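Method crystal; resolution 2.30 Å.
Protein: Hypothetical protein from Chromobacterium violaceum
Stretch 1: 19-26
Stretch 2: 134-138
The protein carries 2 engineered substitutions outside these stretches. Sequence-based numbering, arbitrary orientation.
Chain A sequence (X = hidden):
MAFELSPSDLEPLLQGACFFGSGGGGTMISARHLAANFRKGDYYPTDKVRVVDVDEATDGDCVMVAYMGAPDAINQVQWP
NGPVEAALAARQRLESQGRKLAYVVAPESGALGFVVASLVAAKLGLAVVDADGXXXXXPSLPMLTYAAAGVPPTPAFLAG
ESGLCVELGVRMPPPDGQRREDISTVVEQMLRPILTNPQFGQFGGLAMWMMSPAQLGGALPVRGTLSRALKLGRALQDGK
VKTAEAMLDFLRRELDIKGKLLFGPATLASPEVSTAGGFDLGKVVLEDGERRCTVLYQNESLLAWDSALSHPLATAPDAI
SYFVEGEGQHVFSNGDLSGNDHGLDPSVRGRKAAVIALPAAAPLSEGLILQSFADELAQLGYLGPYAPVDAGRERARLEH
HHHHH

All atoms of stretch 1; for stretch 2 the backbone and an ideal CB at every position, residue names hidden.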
# COMPACT_ATOMS: atom_id res chain seq x y z
N PHE A 19 30.75 -9.26 -0.34
CA PHE A 19 31.32 -9.91 0.84
C PHE A 19 30.88 -9.19 2.12
O PHE A 19 30.63 -9.83 3.13
CB PHE A 19 32.86 -9.94 0.75
CG PHE A 19 33.51 -10.68 1.89
CD1 PHE A 19 33.46 -12.07 1.94
CD2 PHE A 19 34.11 -9.99 2.94
CE1 PHE A 19 34.00 -12.76 3.03
CE2 PHE A 19 34.65 -10.67 4.03
CZ PHE A 19 34.59 -12.06 4.07
N PHE A 20 30.77 -7.87 2.08
CA PHE A 20 30.34 -7.12 3.26
C PHE A 20 28.81 -7.12 3.38
O PHE A 20 28.26 -6.50 4.30
CB PHE A 20 30.85 -5.66 3.21
CG PHE A 20 32.34 -5.53 3.44
CD1 PHE A 20 32.91 -5.97 4.63
CD2 PHE A 20 33.17 -4.97 2.46
CE1 PHE A 20 34.29 -5.86 4.84
CE2 PHE A 20 34.55 -4.87 2.67
CZ PHE A 20 35.11 -5.32 3.86
N GLY A 21 28.14 -7.81 2.47
CA GLY A 21 26.69 -7.86 2.50
C GLY A 21 26.09 -8.92 3.41
O GLY A 21 24.86 -9.03 3.53
N SER A 22 26.94 -9.71 4.05
CA SER A 22 26.51 -10.78 4.95
C SER A 22 25.48 -11.70 4.28
O SER A 22 24.45 -12.05 4.87
CB SER A 22 25.92 -10.19 6.24
OG SER A 22 25.62 -11.20 7.19
N GLY A 23 25.76 -12.08 3.03
CA GLY A 23 24.87 -12.97 2.30
C GLY A 23 23.75 -12.30 1.52
O GLY A 23 23.21 -12.89 0.58
N GLY A 24 23.37 -11.09 1.91
CA GLY A 24 22.32 -10.39 1.19
C GLY A 24 22.86 -9.17 0.45
O GLY A 24 24.01 -9.17 0.01
N GLY A 25 22.03 -8.14 0.30
CA GLY A 25 22.48 -6.94 -0.38
C GLY A 25 22.34 -6.91 -1.89
O GLY A 25 22.88 -6.01 -2.54
N GLY A 26 21.63 -7.87 -2.47
CA GLY A 26 21.45 -7.90 -3.91
C GLY A 26 22.51 -8.76 -4.58
O GLY A 26 23.64 -8.81 -4.13
N UNK A 134 24.39 0.41 7.79
CA UNK A 134 24.76 -0.67 8.70
C UNK A 134 26.16 -1.22 8.53
O UNK A 134 26.76 -1.73 9.47
CB UNK A 134 23.77 -1.82 8.54
N UNK A 135 26.70 -1.11 7.32
CA UNK A 135 28.02 -1.66 7.06
C UNK A 135 27.82 -3.09 6.61
O UNK A 135 28.78 -3.81 6.33
CB UNK A 135 28.93 -1.58 8.29
N UNK A 136 26.56 -3.50 6.55
CA UNK A 136 26.17 -4.84 6.11
C UNK A 136 24.79 -4.74 5.46
O UNK A 136 24.24 -3.63 5.34
CB UNK A 136 26.16 -5.83 7.28
N UNK A 137 24.24 -5.87 5.04
CA UNK A 137 22.91 -5.89 4.44
C UNK A 137 21.98 -6.41 5.52
O UNK A 137 22.34 -7.33 6.26
CB UNK A 137 22.85 -6.75 3.17
N UNK A 138 20.80 -5.82 5.63
CA UNK A 138 19.85 -6.24 6.65
C UNK A 138 18.50 -6.61 6.04
O UNK A 138 18.12 -6.07 5.00
CB UNK A 138 19.67 -5.13 7.69

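Position 134 is quickly settled as far as stretch 1 is concerned: its CB lies out of reach and no atom of Phe 19 to Gly 26 approaches it, so the contact places no demand on the side chain. The deposited residue is Ala 134, one of many that would fit.

Position 135 is decided by its own backbone. With phi near 90° and psi near 0°, a CB would be jammed against the carbonyl oxygen of position 134, which by itself calls for glycine. Gly 135 is the deposited residue. Its carbonyl O lies 3.4 Å from Phe 20 O; these are two acceptors, so the approach is one of packing without a hydrogen bond.

At position 136 the backbone is extended, with phi -150° and psi -178°, and CA-to-CB points sideways to stretch 1. The CA lies 3.2 Å from Phe 20 O, with an angle of 163° at the hydrogen, a nearly straight CA-H...O contact that any residue with an alpha hydrogen could make. The ideal CB is 3.7 Å from Phe 20 O and 4.5 Å from Ser 22 CB, so a side chain leaving here can run past the serine hydroxyl. A long polar chain would suit, as would a smaller polar or aliphatic one. The residue is Arg 136, with chi1 p and chi2 t. Its guanidinium folds back to its own neighbour: NE donates to the carbonyl O of position 137 at 3.0 Å, and NH2 to that same O at 3.2 Å. Ser 22 OG lies over one face of the guanidinium, 3.3 Å from Arg 136 NH2, but the angle is too poor for a hydrogen bond.

Position 137 faces stretch 1 most directly. Its CB points toward the turn from Gly 21 to Gly 24, which is closed by a hydrogen bond from Gly 24 N to Gly 21 O (3.0 Å). The ideal CB is already 3.1 Å from Gly 21 O and 3.3 Å from Gly 25 N, so there is little space beyond it; alanine or glycine suits best. Ala 137 is deposited, its methyl CB fitting tightly at 3.0 Å from Gly 21 O and 3.7 Å from Gly 24 C. The glycines opposite help: an ideal CB on Gly 25 would come within 3.4 Å of Ala 137 CB.

Position 138 turns its CB away, and its extended backbone (phi -125°, psi 151°) favours beta-branched residues without excluding others. Val 138, chi1 m, makes no contact with stretch 1.

Stretch 2 (134-138) AGRAV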
# COMPACT_ATOMS: atom_id res chain seq x y z
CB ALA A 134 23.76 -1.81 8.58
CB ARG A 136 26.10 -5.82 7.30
CG ARG A 136 25.23 -5.33 8.45
CD ARG A 136 24.87 -6.47 9.39
NE ARG A 136 24.05 -7.47 8.71
CZ ARG A 136 23.81 -8.69 9.16
NH1 ARG A 136 24.33 -9.09 10.31
NH2 ARG A 136 23.07 -9.53 8.44
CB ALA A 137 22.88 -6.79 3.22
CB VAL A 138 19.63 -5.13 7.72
CG1 VAL A 138 20.98 -4.70 8.31
CG2 VAL A 138 18.91 -3.95 7.11
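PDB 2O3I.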